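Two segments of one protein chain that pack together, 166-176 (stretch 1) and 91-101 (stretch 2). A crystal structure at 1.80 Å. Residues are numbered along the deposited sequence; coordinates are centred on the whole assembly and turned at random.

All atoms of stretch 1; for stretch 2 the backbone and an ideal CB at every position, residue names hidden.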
# COMPACT_ATOMS: atom_id res chain seq x y z
N PHE A 166 -25.11 -6.01 9.02
CA PHE A 166 -23.93 -5.86 9.86
C PHE A 166 -23.92 -4.63 10.77
O PHE A 166 -23.01 -4.48 11.58
CB PHE A 166 -22.65 -5.92 8.99
CG PHE A 166 -22.36 -7.30 8.49
CD1 PHE A 166 -21.62 -8.18 9.27
CD2 PHE A 166 -22.90 -7.74 7.29
CE1 PHE A 166 -21.37 -9.48 8.83
CE2 PHE A 166 -22.66 -9.05 6.85
CZ PHE A 166 -21.90 -9.92 7.63
N GLY A 167 -24.93 -3.77 10.64
CA GLY A 167 -25.04 -2.55 11.45
C GLY A 167 -23.94 -1.53 11.20
O GLY A 167 -23.48 -0.86 12.14
N VAL A 168 -23.51 -1.42 9.94
CA VAL A 168 -22.48 -0.44 9.53
C VAL A 168 -23.05 0.73 8.71
O VAL A 168 -24.16 0.63 8.16
CB VAL A 168 -21.30 -1.11 8.78
CG1 VAL A 168 -20.49 -2.01 9.73
CG2 VAL A 168 -21.78 -1.88 7.55
N ASP A 169 -22.34 1.85 8.69
CA ASP A 169 -22.66 2.94 7.76
C ASP A 169 -21.68 2.89 6.61
O ASP A 169 -20.46 2.84 6.84
CB ASP A 169 -22.57 4.30 8.43
CG ASP A 169 -23.74 4.56 9.38
OD1 ASP A 169 -24.89 4.70 8.90
OD2 ASP A 169 -23.50 4.63 10.60
N ILE A 170 -22.22 2.92 5.40
CA ILE A 170 -21.41 2.83 4.17
C ILE A 170 -21.70 4.03 3.26
O ILE A 170 -22.86 4.38 3.01
CB ILE A 170 -21.68 1.49 3.41
CG1 ILE A 170 -21.30 0.27 4.27
CG2 ILE A 170 -20.91 1.44 2.09
CD1 ILE A 170 -21.75 -1.08 3.72
N ASP A 171 -20.64 4.66 2.76
CA ASP A 171 -20.78 5.76 1.81
C ASP A 171 -20.03 5.37 0.56
O ASP A 171 -18.95 4.78 0.64
CB ASP A 171 -20.19 7.05 2.35
CG ASP A 171 -20.92 7.57 3.58
OD1 ASP A 171 -22.18 7.59 3.57
OD2 ASP A 171 -20.24 7.94 4.56
N LEU A 172 -20.61 5.68 -0.59
CA LEU A 172 -19.97 5.43 -1.87
C LEU A 172 -20.13 6.68 -2.74
O LEU A 172 -21.27 7.07 -3.09
CB LEU A 172 -20.58 4.19 -2.54
CG LEU A 172 -19.90 3.70 -3.82
CD1 LEU A 172 -18.53 3.13 -3.53
CD2 LEU A 172 -20.80 2.67 -4.55
N GLU A 173 -19.01 7.33 -3.04
CA GLU A 173 -19.04 8.63 -3.72
C GLU A 173 -18.14 8.60 -4.95
O GLU A 173 -16.95 8.27 -4.84
CB GLU A 173 -18.61 9.75 -2.76
CG GLU A 173 -19.48 9.93 -1.51
CD GLU A 173 -20.78 10.69 -1.75
OE1 GLU A 173 -20.74 11.82 -2.29
OE2 GLU A 173 -21.86 10.16 -1.39
N GLU A 174 -18.69 8.94 -6.11
CA GLU A 174 -17.90 8.98 -7.34
C GLU A 174 -16.77 9.99 -7.26
O GLU A 174 -16.94 11.09 -6.74
CB GLU A 174 -18.80 9.25 -8.54
CG GLU A 174 -18.06 9.12 -9.83
CD GLU A 174 -18.96 9.39 -11.02
OE1 GLU A 174 -19.95 10.13 -10.86
OE2 GLU A 174 -18.66 8.86 -12.10
N VAL A 175 -15.59 9.61 -7.76
CA VAL A 175 -14.46 10.52 -7.86
C VAL A 175 -14.68 11.37 -9.10
O VAL A 175 -15.01 10.83 -10.16
CB VAL A 175 -13.12 9.77 -8.02
CG1 VAL A 175 -11.98 10.75 -8.27
CG2 VAL A 175 -12.82 8.91 -6.77
N VAL A 176 -14.48 12.68 -8.98
CA VAL A 176 -14.65 13.60 -10.12
C VAL A 176 -13.33 14.27 -10.53
O VAL A 176 -12.50 14.60 -9.67
CB VAL A 176 -15.74 14.66 -9.86
CG1 VAL A 176 -15.76 15.69 -10.99
CG2 VAL A 176 -17.12 14.00 -9.72
N UNK A 91 -16.00 2.68 -17.06
CA UNK A 91 -15.43 2.53 -15.70
C UNK A 91 -15.21 3.91 -15.09
O UNK A 91 -14.69 4.82 -15.76
CB UNK A 91 -14.11 1.75 -15.73
N UNK A 92 -15.62 4.06 -13.82
CA UNK A 92 -15.37 5.26 -13.01
C UNK A 92 -14.83 4.81 -11.63
O UNK A 92 -15.02 3.65 -11.23
CB UNK A 92 -16.64 6.10 -12.86
N UNK A 93 -14.17 5.72 -10.93
CA UNK A 93 -13.66 5.40 -9.61
C UNK A 93 -14.54 6.05 -8.57
O UNK A 93 -15.15 7.12 -8.80
CB UNK A 93 -12.21 5.85 -9.45
N UNK A 94 -14.61 5.38 -7.42
CA UNK A 94 -15.50 5.74 -6.34
C UNK A 94 -14.74 5.55 -5.05
O UNK A 94 -13.96 4.60 -4.90
CB UNK A 94 -16.79 4.91 -6.36
N UNK A 95 -14.99 6.45 -4.12
CA UNK A 95 -14.43 6.34 -2.78
C UNK A 95 -15.48 5.63 -1.93
O UNK A 95 -16.66 6.00 -1.94
CB UNK A 95 -14.06 7.71 -2.20
N UNK A 96 -15.04 4.59 -1.24
CA UNK A 96 -15.92 3.77 -0.42
C UNK A 96 -15.47 3.89 1.02
O UNK A 96 -14.27 3.77 1.33
CB UNK A 96 -15.92 2.31 -0.88
N UNK A 97 -16.42 4.13 1.92
CA UNK A 97 -16.10 4.25 3.35
C UNK A 97 -17.09 3.40 4.13
O UNK A 97 -18.29 3.41 3.83
CB UNK A 97 -16.14 5.71 3.82
N UNK A 98 -16.58 2.65 5.10
CA UNK A 98 -17.42 1.79 5.94
C UNK A 98 -17.03 2.06 7.39
O UNK A 98 -15.83 2.10 7.72
CB UNK A 98 -17.26 0.31 5.58
N UNK A 99 -18.01 2.24 8.27
CA UNK A 99 -17.71 2.38 9.69
C UNK A 99 -18.84 1.79 10.52
O UNK A 99 -20.02 2.02 10.23
CB UNK A 99 -17.49 3.85 10.06
N UNK A 100 -18.47 1.02 11.55
CA UNK A 100 -19.43 0.53 12.53
C UNK A 100 -18.78 -0.45 13.49
O UNK A 100 -17.56 -0.54 13.53
CB UNK A 100 -20.62 -0.13 11.83
N UNK A 101 -19.59 -1.21 14.26
CA UNK A 101 -19.02 -2.21 15.17
C UNK A 101 -18.23 -3.22 14.34
O UNK A 101 -18.67 -3.59 13.25
CB UNK A 101 -20.11 -2.91 15.99

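The two strands run antiparallel, and their register sets the rules. Backbone hydrogen bonds pair position 99 with Asp-169, 97 with Asp-171 and 95 with Glu-173, so these odd positions share a face with acids, while 94, 96 and 98 share the other with Glu-174, Leu-172 and Ile-170.

Position 91 lies beyond the reach of stretch 1, which places no demand on it; it is Thr-91.

At 92 the ideal CB lies 3.5 Å from Glu-174 OE2. A carboxylate this near favours a basic or polar side chain, and lysine, arginine or glutamine would all suit. The residue is Arg-92. Its CG sits 3.3 Å from Glu-174 OE2, but its NE stays 4.3 Å from that OE2, so the charges are near without forming a salt bridge. Instead its NH1 donates to Thr-91 O at 2.9 Å.

Position 93 does its main work through the backbone: its O accepts from Val-175 N at 2.7 Å, while water 1 bridges its N and Val-175 O. The CB points sideways, 4.1 Å from Val-175 CG2, so many side chains would fit. Glu-93 lays its CB 4.2 Å from that CG2.

At 94 the CB lies 3.8 Å from Leu-172 CD1 and 4.3 Å from Glu-174 CA. A large apolar or aromatic residue could cover both, and leucine, phenylalanine or tyrosine would be reasonable. It is Tyr-94, with CB 3.7 Å from Leu-172 CD1 and ring atom CD1 3.4 Å from Glu-174 CA.

Position 95 is bonded both ways to Glu-173: N to Glu-173 O at 2.8 Å, and Glu-173 N to its O at 2.9 Å. Val-175 CG2 lies 4.9 Å from the CB, so a side chain with some aliphatic length is useful, whether polar-tipped or a beta-branched apolar one. Glu-95 uses its CG, 3.9 Å from Val-175 CG2.

The CB of 96 is 3.8 Å from Leu-172 CD1, beside Ile-170; leucine, isoleucine or methionine would suit. Leu-96 fills the place, its CD1 reaching 3.6 Å from Ile-170 CG2.

At 97 the neighbour is Asp-171, whose side chain leaves room alongside; threonine, lysine or an aromatic could serve. Tyr-97 rests its CD2 4.2 Å from Asp-171 CB.

At 98, Ile-170 CG1 is 4.3 Å from the CB and Val-168 CB 5.3 Å, a setting for a compact beta-branched residue. Val-98 touches both: CG2 to Ile-170 CG1 and CG1 to Val-168 CB, each 4.0 Å.

Position 99 faces Asp-169, and lysine, threonine or glutamine would seem easier than an acid. It is Glu-99, whose end leads away; water 2 links its O to Asp-169 OD2.

Position 100 has the firmest rule. An ideal CB would clash with Val-168 CG1 at 2.8 Å and Gly-167 O at 3.0 Å, which calls for Gly-100.

At 101, phi of -60° permits proline among others. Pro-101 sets its CD 3.3 Å from Gly-167 O.

Stretch 2 (91-101) TREYELYVEGP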
# COMPACT_ATOMS: atom_id res chain seq x y z
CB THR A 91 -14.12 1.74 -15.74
OG1 THR A 91 -14.38 0.43 -16.24
CG2 THR A 91 -13.51 1.61 -14.34
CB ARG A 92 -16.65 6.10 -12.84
CG ARG A 92 -17.22 6.74 -14.15
CD ARG A 92 -16.24 7.74 -14.78
NE ARG A 92 -16.81 8.34 -16.00
CZ ARG A 92 -16.79 7.81 -17.22
NH1 ARG A 92 -16.21 6.63 -17.43
NH2 ARG A 92 -17.36 8.46 -18.24
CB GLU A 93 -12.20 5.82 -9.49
CG GLU A 93 -11.32 5.04 -10.45
CD GLU A 93 -9.83 5.23 -10.18
OE1 GLU A 93 -9.44 6.29 -9.65
OE2 GLU A 93 -9.05 4.32 -10.51
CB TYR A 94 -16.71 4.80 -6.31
CG TYR A 94 -17.57 4.88 -7.56
CD1 TYR A 94 -18.68 5.70 -7.59
CD2 TYR A 94 -17.26 4.14 -8.69
CE1 TYR A 94 -19.48 5.80 -8.75
CE2 TYR A 94 -18.03 4.26 -9.87
CZ TYR A 94 -19.14 5.07 -9.88
OH TYR A 94 -19.92 5.16 -11.02
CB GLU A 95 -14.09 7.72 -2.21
CG GLU A 95 -12.88 8.38 -2.88
CD GLU A 95 -11.54 7.71 -2.52
OE1 GLU A 95 -11.47 6.97 -1.50
OE2 GLU A 95 -10.55 7.92 -3.26
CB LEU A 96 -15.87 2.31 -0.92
CG LEU A 96 -16.50 1.20 -0.06
CD1 LEU A 96 -18.02 1.29 -0.09
CD2 LEU A 96 -16.09 -0.14 -0.61
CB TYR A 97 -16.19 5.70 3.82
CG TYR A 97 -15.41 6.69 2.99
CD1 TYR A 97 -14.04 6.88 3.18
CD2 TYR A 97 -16.05 7.44 2.00
CE1 TYR A 97 -13.32 7.80 2.41
CE2 TYR A 97 -15.35 8.36 1.22
CZ TYR A 97 -13.99 8.53 1.43
OH TYR A 97 -13.30 9.44 0.66
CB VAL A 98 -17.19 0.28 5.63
CG1 VAL A 98 -18.09 -0.62 6.49
CG2 VAL A 98 -17.35 -0.02 4.12
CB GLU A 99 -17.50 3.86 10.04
CG GLU A 99 -17.13 4.12 11.49
CD GLU A 99 -16.78 5.57 11.76
OE1 GLU A 99 -17.32 6.13 12.74
OE2 GLU A 99 -15.98 6.16 11.00
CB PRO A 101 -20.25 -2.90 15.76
CG PRO A 101 -21.38 -1.96 15.54
CD PRO A 101 -21.07 -1.20 14.30
O HOH W 1 -13.96 8.42 -11.81
O HOH W 2 -21.65 3.42 11.93
O HOH W 3 -20.31 -5.35 11.82
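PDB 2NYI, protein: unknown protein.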